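Local atomic coordinates of cytosine deaminase (Klebsiella pneumoniae, PDB entry 4R85), a protein that probably catalyses the hydrolytic deamination of cytosine and 5-methylcytosine, the latter seen bound at its iron-containing active site in an amidohydrolase fold. Residues Gly264-Ser269 with Ala353-Leu358; Phe194-Ala199 with Ala225-Val230; Thr291-Leu296 with Ile301-Ala306. All blocks are in the same frame, centred on the assembly; numbering follows the deposited sequence.

Interaction 1: residues Gly264-Ser269 with Ala353-Leu358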
loop_
_atom_site.group_PDB
_atom_site.type_symbol
_atom_site.label_atom_id
_atom_site.label_comp_id
_atom_site.label_asym_id
_atom_site.label_seq_id
_atom_site.Cartn_x
_atom_site.Cartn_y
_atom_site.Cartn_z
ATOM N N GLY A 264 27.726 0.942 13.225
ATOM C CA GLY A 264 27.055 -0.336 13.377
ATOM C C GLY A 264 25.611 -0.234 13.840
ATOM O O GLY A 264 25.000 -1.258 14.141
ATOM N N ILE A 265 25.052 0.978 13.880
ATOM C CA ILE A 265 23.665 1.139 14.337
ATOM C C ILE A 265 22.632 0.633 13.330
ATOM O O ILE A 265 22.938 0.453 12.146
ATOM C CB ILE A 265 23.322 2.600 14.731
ATOM C CG1 ILE A 265 23.197 3.504 13.498
ATOM C CG2 ILE A 265 24.330 3.138 15.741
ATOM C CD1 ILE A 265 22.695 4.915 13.825
ATOM N N ASN A 266 21.412 0.404 13.818
ATOM C CA ASN A 266 20.308 -0.069 12.989
ATOM C C ASN A 266 19.387 1.081 12.621
ATOM O O ASN A 266 19.404 2.122 13.270
ATOM C CB ASN A 266 19.485 -1.134 13.733
ATOM C CG ASN A 266 20.324 -2.314 14.194
ATOM O OD1 ASN A 266 20.603 -3.227 13.422
ATOM N ND2 ASN A 266 20.716 -2.302 15.459
ATOM N N PHE A 267 18.586 0.878 11.581
ATOM C CA PHE A 267 17.627 1.874 11.125
ATOM C C PHE A 267 16.235 1.277 11.001
ATOM O O PHE A 267 16.067 0.157 10.531
ATOM C CB PHE A 267 18.064 2.458 9.776
ATOM C CG PHE A 267 19.267 3.343 9.874
ATOM C CD1 PHE A 267 19.129 4.719 9.831
ATOM C CD2 PHE A 267 20.535 2.799 10.049
ATOM C CE1 PHE A 267 20.236 5.539 9.932
ATOM C CE2 PHE A 267 21.641 3.613 10.174
ATOM C CZ PHE A 267 21.495 4.983 10.101
ATOM N N ILE A 268 15.226 2.030 11.429
ATOM C CA ILE A 268 13.853 1.615 11.195
ATOM C C ILE A 268 13.138 2.681 10.369
ATOM O O ILE A 268 13.243 3.873 10.656
ATOM C CB ILE A 268 13.105 1.348 12.517
ATOM C CG1 ILE A 268 13.717 0.130 13.239
ATOM C CG2 ILE A 268 11.614 1.122 12.253
ATOM C CD1 ILE A 268 13.144 -0.094 14.632
ATOM N N SER A 269 12.446 2.248 9.321
ATOM C CA SER A 269 11.657 3.157 8.492
ATOM C C SER A 269 10.188 2.784 8.616
ATOM O O SER A 269 9.852 1.600 8.639
ATOM C CB SER A 269 12.081 3.032 7.031
ATOM O OG SER A 269 11.174 3.726 6.188
ATOM N N ALA A 353 14.556 -8.420 13.575
ATOM C CA ALA A 353 15.048 -9.183 14.722
ATOM C C ALA A 353 16.437 -8.707 15.152
ATOM O O ALA A 353 16.762 -8.703 16.334
ATOM C CB ALA A 353 15.061 -10.678 14.423
ATOM N N ARG A 354 17.258 -8.312 14.183
ATOM C CA ARG A 354 18.589 -7.803 14.493
ATOM C C ARG A 354 18.509 -6.461 15.228
ATOM O O ARG A 354 19.282 -6.202 16.151
ATOM C CB ARG A 354 19.405 -7.654 13.213
ATOM C CG ARG A 354 20.816 -7.148 13.431
ATOM C CD ARG A 354 21.618 -7.234 12.128
ATOM N NE ARG A 354 22.840 -6.436 12.190
ATOM C CZ ARG A 354 23.618 -6.165 11.145
ATOM N NH1 ARG A 354 23.302 -6.617 9.935
ATOM N NH2 ARG A 354 24.708 -5.427 11.309
ATOM N N ALA A 355 17.576 -5.613 14.808
ATOM C CA ALA A 355 17.371 -4.309 15.446
ATOM C C ALA A 355 16.953 -4.502 16.901
ATOM O O ALA A 355 17.346 -3.742 17.783
ATOM C CB ALA A 355 16.330 -3.507 14.686
ATOM N N LEU A 356 16.170 -5.542 17.148
ATOM C CA LEU A 356 15.695 -5.832 18.495
ATOM C C LEU A 356 16.687 -6.690 19.278
ATOM O O LEU A 356 16.417 -7.057 20.417
ATOM C CB LEU A 356 14.310 -6.495 18.455
ATOM C CG LEU A 356 13.121 -5.518 18.570
ATOM C CD1 LEU A 356 13.177 -4.406 17.535
ATOM C CD2 LEU A 356 11.780 -6.243 18.482
ATOM N N CYS A 357 17.839 -6.995 18.670
ATOM C CA CYS A 357 18.870 -7.813 19.322
ATOM C C CYS A 357 18.333 -9.136 19.841
ATOM O O CYS A 357 18.653 -9.538 20.961
ATOM C CB CYS A 357 19.515 -7.061 20.492
ATOM S SG CYS A 357 20.490 -5.641 20.000
ATOM N N LEU A 358 17.532 -9.825 19.036
ATOM C CA LEU A 358 16.932 -11.083 19.493
ATOM C C LEU A 358 17.939 -12.229 19.506
ATOM O O LEU A 358 17.796 -13.183 20.279
ATOM C CB LEU A 358 15.719 -11.441 18.631
ATOM C CG LEU A 358 14.604 -10.402 18.663
ATOM C CD1 LEU A 358 13.439 -10.843 17.789
ATOM C CD2 LEU A 358 14.155 -10.148 20.107
HETATM O O HOH W 1 21.906 -5.181 16.469
#
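Asn266 and Ala355 meet by van der Waals contact. The amide carbon CG of Asn266 lies 3.8 Å from CA of Ala355, and its CB is 4.1 Å from the methyl CB of Ala355. The small methyl suits the place because it lets the helix end come close to the strand, where the CA atoms of Asn266 and Ala355 are 5.7 Å apart. With CG beside its own backbone N and anti to the carbonyl carbon (chi1 -56°), Asn266 carries its amide out over the backbone of the helix end. The extended chain of Arg354 passes obliquely across this amide, its CG 3.9 Å from Asn266 OD1. The guanidinium plane stands perpendicular to the amide plane.

Residues 266-269 form the seventh strand of the TIM-like barrel of the amidohydrolase fold, and Asn266 opens it, at the N-terminal end of the barrel, where helix 350-355 packs. Ile268, two residues on and on the same face of the strand, reaches Pro55 and His56 of the first strand.

Asparagine suits the place because its amide can both accept and donate. A water bridges the segments, accepting from Asn266 ND2 at 3.3 Å and donating to Arg354 O at 2.8 Å. Asn266 OD1 accepts from Asn302 ND2, next to it in the barrel wall, and a weak bond joins Asn266 ND2 to Val237 O; a buried amide is thus satisfied at both ends. The helix itself closes with a Schellman motif, Cys357 taking positive phi, and Cys357 N and Leu358 N bond back to Arg354 O and Ala353 O.

Interaction 2: residues Phe194-Ala199 with Ala225-Val230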
loop_
_atom_site.group_PDB
_atom_site.type_symbol
_atom_site.label_atom_id
_atom_site.label_comp_id
_atom_site.label_asym_id
_atom_site.label_seq_id
_atom_site.Cartn_x
_atom_site.Cartn_y
_atom_site.Cartn_z
ATOM N N PHE A 194 22.782 12.890 26.972
ATOM C CA PHE A 194 22.083 12.387 28.146
ATOM C C PHE A 194 21.543 10.966 27.965
ATOM O O PHE A 194 21.729 10.114 28.827
ATOM C CB PHE A 194 20.924 13.314 28.561
ATOM C CG PHE A 194 20.016 12.692 29.583
ATOM C CD1 PHE A 194 20.384 12.662 30.928
ATOM C CD2 PHE A 194 18.826 12.083 29.202
ATOM C CE1 PHE A 194 19.559 12.063 31.881
ATOM C CE2 PHE A 194 17.990 11.485 30.157
ATOM C CZ PHE A 194 18.361 11.478 31.493
ATOM N N LEU A 195 20.837 10.726 26.867
ATOM C CA LEU A 195 20.147 9.457 26.703
ATOM C C LEU A 195 21.152 8.320 26.507
ATOM O O LEU A 195 20.937 7.208 26.979
ATOM C CB LEU A 195 19.113 9.502 25.569
ATOM C CG LEU A 195 19.516 9.489 24.088
ATOM C CD1 LEU A 195 19.706 8.063 23.525
ATOM C CD2 LEU A 195 18.468 10.245 23.269
ATOM N N MET A 196 22.254 8.610 25.829
ATOM C CA MET A 196 23.312 7.615 25.676
ATOM C C MET A 196 23.989 7.308 27.015
ATOM O O MET A 196 24.270 6.151 27.317
ATOM C CB MET A 196 24.331 8.048 24.610
ATOM C CG MET A 196 23.757 8.088 23.198
ATOM S SD MET A 196 23.227 6.475 22.549
ATOM C CE MET A 196 24.809 5.776 22.035
ATOM N N ASP A 197 24.227 8.339 27.829
ATOM C CA ASP A 197 24.759 8.130 29.178
ATOM C C ASP A 197 23.806 7.276 30.011
ATOM O O ASP A 197 24.238 6.367 30.728
ATOM C CB ASP A 197 24.985 9.465 29.903
ATOM C CG ASP A 197 26.191 10.232 29.373
ATOM O OD1 ASP A 197 27.024 9.628 28.662
ATOM O OD2 ASP A 197 26.311 11.436 29.687
ATOM N N LEU A 198 22.517 7.608 29.944
ATOM C CA LEU A 198 21.474 6.843 30.625
ATOM C C LEU A 198 21.506 5.363 30.219
ATOM O O LEU A 198 21.558 4.482 31.071
ATOM C CB LEU A 198 20.095 7.446 30.318
ATOM C CG LEU A 198 18.889 6.885 31.077
ATOM C CD1 LEU A 198 19.031 7.097 32.582
ATOM C CD2 LEU A 198 17.580 7.512 30.541
ATOM N N ALA A 199 21.471 5.092 28.921
ATOM C CA ALA A 199 21.517 3.713 28.428
ATOM C C ALA A 199 22.763 2.975 28.896
ATOM O O ALA A 199 22.689 1.801 29.267
ATOM C CB ALA A 199 21.434 3.683 26.927
ATOM N N ALA A 225 24.985 8.438 15.978
ATOM C CA ALA A 225 25.870 7.415 15.411
ATOM C C ALA A 225 27.279 7.563 15.975
ATOM O O ALA A 225 27.943 6.565 16.281
ATOM C CB ALA A 225 25.880 7.494 13.877
ATOM N N GLU A 226 27.741 8.802 16.133
ATOM C CA GLU A 226 29.079 8.989 16.700
ATOM C C GLU A 226 29.168 8.538 18.164
ATOM O O GLU A 226 30.149 7.917 18.562
ATOM C CB GLU A 226 29.587 10.426 16.506
ATOM C CG GLU A 226 30.940 10.747 17.182
ATOM C CD GLU A 226 32.148 9.980 16.616
ATOM O OE1 GLU A 226 31.998 9.149 15.696
ATOM O OE2 GLU A 226 33.272 10.223 17.104
ATOM N N GLU A 227 28.150 8.842 18.967
ATOM C CA GLU A 227 28.155 8.368 20.345
ATOM C C GLU A 227 28.154 6.847 20.387
ATOM O O GLU A 227 28.863 6.239 21.185
ATOM C CB GLU A 227 26.951 8.931 21.111
ATOM C CG GLU A 227 27.101 10.427 21.396
ATOM C CD GLU A 227 28.450 10.737 22.046
ATOM O OE1 GLU A 227 29.187 11.609 21.523
ATOM O OE2 GLU A 227 28.780 10.099 23.075
ATOM N N ALA A 228 27.342 6.232 19.534
ATOM C CA ALA A 228 27.285 4.782 19.492
ATOM C C ALA A 228 28.651 4.195 19.119
ATOM O O ALA A 228 29.082 3.191 19.699
ATOM C CB ALA A 228 26.229 4.334 18.510
ATOM N N ARG A 229 29.329 4.824 18.158
ATOM C CA ARG A 229 30.627 4.323 17.674
ATOM C C ARG A 229 31.691 4.428 18.767
ATOM O O ARG A 229 32.393 3.463 19.065
ATOM C CB ARG A 229 31.087 5.096 16.425
ATOM C CG ARG A 229 32.373 4.525 15.786
ATOM C CD ARG A 229 33.039 5.512 14.816
ATOM N NE ARG A 229 33.519 6.700 15.518
ATOM C CZ ARG A 229 34.704 6.793 16.116
ATOM N NH1 ARG A 229 35.546 5.767 16.087
ATOM N NH2 ARG A 229 35.051 7.916 16.740
ATOM N N VAL A 230 31.789 5.607 19.372
ATOM C CA VAL A 230 32.770 5.877 20.425
ATOM C C VAL A 230 32.564 4.980 21.648
ATOM O O VAL A 230 33.529 4.511 22.269
ATOM C CB VAL A 230 32.714 7.367 20.835
ATOM C CG1 VAL A 230 33.372 7.599 22.190
ATOM C CG2 VAL A 230 33.361 8.228 19.766
#
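Met196 sets its CG anti to the carbonyl carbon (chi1 -67°) and then bends twice, at chi2 (-64°) and chi3 (-80°), which turns its terminal methyl onto the neighbouring helix at Glu227 and Ala228. The methyl CE settles over the peptide that joins those residues: it is 3.6 Å from Ala228 N and 3.9 Å from Glu227 C. Further back along the same side chain, Met196 CG lies 3.9 Å from Glu227 CB, and the two side chains cross at a slant. Ala228 CB completes the contact, 4.1 Å from Met196 CE. A long, flexible methionine bridges the gap between the two helices, while alanine is small enough for the thioether's tip to approach the backbone itself. Between Met196 and the CB atoms of Glu227 and Ala228 the contact is van der Waals.

Polar ends meet beyond this contact. Asp197 OD1 and Glu227 OE2 are 5.9 Å apart, and Arg231 makes a salt bridge with each, so a single cation probably offsets the repulsion between two carboxylates on neighbouring helices. Its bond to Asp197 is a polar link from one helix to the other.

Met196 also touches Val206 of strand 205-209 and Met233 in a loop, so its flexible chain has apolar neighbours besides the second helix; Ala228 in turn packs on Ile265. Helix 185-202 rests on strand 205-209, which follows it in the chain, and packs against helix 220-231, as neighbouring helices do in the outer shell of a TIM barrel.

Interaction 3: residues Thr291-Leu296 with Ile301-Ala306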
loop_
_atom_site.group_PDB
_atom_site.type_symbol
_atom_site.label_atom_id
_atom_site.label_comp_id
_atom_site.label_asym_id
_atom_site.label_seq_id
_atom_site.Cartn_x
_atom_site.Cartn_y
_atom_site.Cartn_z
ATOM N N THR A 291 13.328 7.967 4.564
ATOM C CA THR A 291 14.779 7.798 4.617
ATOM C C THR A 291 15.313 6.963 3.426
ATOM O O THR A 291 14.537 6.403 2.630
ATOM C CB THR A 291 15.204 7.183 5.980
ATOM O OG1 THR A 291 16.618 7.319 6.159
ATOM C CG2 THR A 291 14.802 5.711 6.077
ATOM N N ARG A 292 16.634 6.880 3.296
ATOM C CA ARG A 292 17.224 6.262 2.098
ATOM C C ARG A 292 17.420 4.766 2.313
ATOM O O ARG A 292 18.546 4.281 2.381
ATOM C CB ARG A 292 18.552 6.930 1.754
ATOM C CG ARG A 292 18.459 8.447 1.624
ATOM C CD ARG A 292 19.757 9.017 1.044
ATOM N NE ARG A 292 19.720 10.479 1.032
ATOM C CZ ARG A 292 20.568 11.261 0.377
ATOM N NH1 ARG A 292 20.443 12.578 0.456
ATOM N NH2 ARG A 292 21.544 10.738 -0.350
ATOM N N VAL A 293 16.306 4.050 2.416
ATOM C CA VAL A 293 16.301 2.639 2.783
ATOM C C VAL A 293 17.119 1.769 1.826
ATOM O O VAL A 293 17.929 0.944 2.261
ATOM C CB VAL A 293 14.855 2.090 2.835
ATOM C CG1 VAL A 293 14.861 0.579 3.072
ATOM C CG2 VAL A 293 14.035 2.820 3.919
ATOM N N ALA A 294 16.901 1.930 0.528
ATOM C CA ALA A 294 17.610 1.088 -0.435
ATOM C C ALA A 294 19.120 1.324 -0.351
ATOM O O ALA A 294 19.923 0.390 -0.419
ATOM C CB ALA A 294 17.103 1.345 -1.845
ATOM N N GLU A 295 19.490 2.585 -0.182
ATOM C CA GLU A 295 20.884 2.994 -0.135
ATOM C C GLU A 295 21.585 2.508 1.155
ATOM O O GLU A 295 22.734 2.042 1.116
ATOM C CB GLU A 295 20.973 4.518 -0.299
ATOM C CG GLU A 295 20.559 5.042 -1.700
ATOM C CD GLU A 295 19.043 4.979 -1.995
ATOM O OE1 GLU A 295 18.220 4.885 -1.052
ATOM O OE2 GLU A 295 18.671 5.042 -3.196
ATOM N N LEU A 296 20.898 2.611 2.292
ATOM C CA LEU A 296 21.412 2.017 3.531
ATOM C C LEU A 296 21.672 0.509 3.360
ATOM O O LEU A 296 22.739 0.003 3.714
ATOM C CB LEU A 296 20.421 2.227 4.672
ATOM C CG LEU A 296 20.261 3.689 5.089
ATOM C CD1 LEU A 296 18.958 3.906 5.864
ATOM C CD2 LEU A 296 21.463 4.104 5.919
ATOM N N ILE A 301 24.107 -1.747 5.700
ATOM C CA ILE A 301 23.611 -1.227 6.974
ATOM C C ILE A 301 22.245 -1.861 7.209
ATOM O O ILE A 301 21.440 -1.956 6.288
ATOM C CB ILE A 301 23.538 0.306 6.916
ATOM C CG1 ILE A 301 24.959 0.891 6.869
ATOM C CG2 ILE A 301 22.729 0.895 8.090
ATOM C CD1 ILE A 301 25.002 2.359 6.485
ATOM N N ASN A 302 22.000 -2.339 8.423
ATOM C CA ASN A 302 20.737 -3.006 8.720
ATOM C C ASN A 302 19.573 -2.023 8.787
ATOM O O ASN A 302 19.592 -1.098 9.594
ATOM C CB ASN A 302 20.820 -3.751 10.043
ATOM C CG ASN A 302 19.642 -4.678 10.251
ATOM O OD1 ASN A 302 19.325 -5.489 9.384
ATOM N ND2 ASN A 302 18.977 -4.550 11.390
ATOM N N VAL A 303 18.558 -2.243 7.956
ATOM C CA VAL A 303 17.367 -1.382 7.954
ATOM C C VAL A 303 16.118 -2.270 7.885
ATOM O O VAL A 303 16.162 -3.377 7.343
ATOM C CB VAL A 303 17.418 -0.348 6.784
ATOM C CG1 VAL A 303 17.484 -1.057 5.433
ATOM C CG2 VAL A 303 16.237 0.634 6.829
ATOM N N CYS A 304 15.017 -1.818 8.471
ATOM C CA CYS A 304 13.788 -2.598 8.417
ATOM C C CYS A 304 12.553 -1.698 8.425
ATOM O O CYS A 304 12.681 -0.488 8.574
ATOM C CB CYS A 304 13.753 -3.602 9.568
ATOM S SG CYS A 304 13.745 -2.818 11.188
ATOM N N PHE A 305 11.373 -2.291 8.244
ATOM C CA PHE A 305 10.120 -1.529 8.161
ATOM C C PHE A 305 9.224 -1.763 9.369
ATOM O O PHE A 305 9.228 -2.848 9.954
ATOM C CB PHE A 305 9.332 -1.914 6.910
ATOM C CG PHE A 305 9.958 -1.473 5.622
ATOM C CD1 PHE A 305 10.305 -0.144 5.424
ATOM C CD2 PHE A 305 10.196 -2.390 4.599
ATOM C CE1 PHE A 305 10.882 0.274 4.230
ATOM C CE2 PHE A 305 10.769 -1.981 3.394
ATOM C CZ PHE A 305 11.116 -0.648 3.215
ATOM N N ALA A 306 8.432 -0.751 9.723
ATOM C CA ALA A 306 7.553 -0.857 10.875
ATOM C C ALA A 306 6.247 -0.106 10.642
ATOM O O ALA A 306 6.176 0.793 9.809
ATOM C CB ALA A 306 8.248 -0.311 12.113
#
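Val293 and Val303 meet nearly at right angles, their CG1 methyls 3.9 Å apart. On Val303 this methyl stands between the backbone N and the carbonyl carbon (chi1 60°), which turns it toward the helix and leaves it 3.8 Å from Val293 O. Phe305 comes obliquely from farther along the strand and brings the end of its ring, CZ, within 3.9 Å of Val293 CG1. One branch of Val293 therefore fits between a valine and a phenylalanine. One turn on, Leu296 slants across Ile301, and Leu296 CD2 is 4.0 Å from Ile301 CD1. Beta-branched Val293, Val303 and Ile301 give stiff surfaces close to the backbone, while Leu296 and Phe305 are the longer groups that reach across.

Where the chain turns from helix to strand, Ile301 N donates to Leu296 O at 3.0 Å. Arg292, at the N-cap position, points away and makes a cation-pi contact with Trp284 of the second subunit. Chemically, the contact combines apolar side chains withdrawn from water, which favours the association by the hydrophobic effect, with a backbone bond that satisfies a carbonyl near the helix end and helps to hold the turn that leads into the eighth barrel strand.

Along the chain interaction 2 closes before interaction 1 opens, and interaction 3 is nested within the loop that interaction 1 closes. Interactions 1 and 3 have centres about 10 Å apart and share the barrel sheet, where strands 266-269 and 303-305 are neighbours; a probable hydrogen bond from Ser269 N to Cys304 O and packing of Phe267 on Ile301 join them. Interaction 2 belongs to the outer helices, its centre about 16 Å from interaction 1 and about 21 Å from interaction 3. Ile265 packs on Ala225 and Ala228, linking shell to strand. The contacts run from the helical shell, through strands 266-269 and 303-305, to helix 350-355 at the N-terminal end of the barrel that carries the iron site.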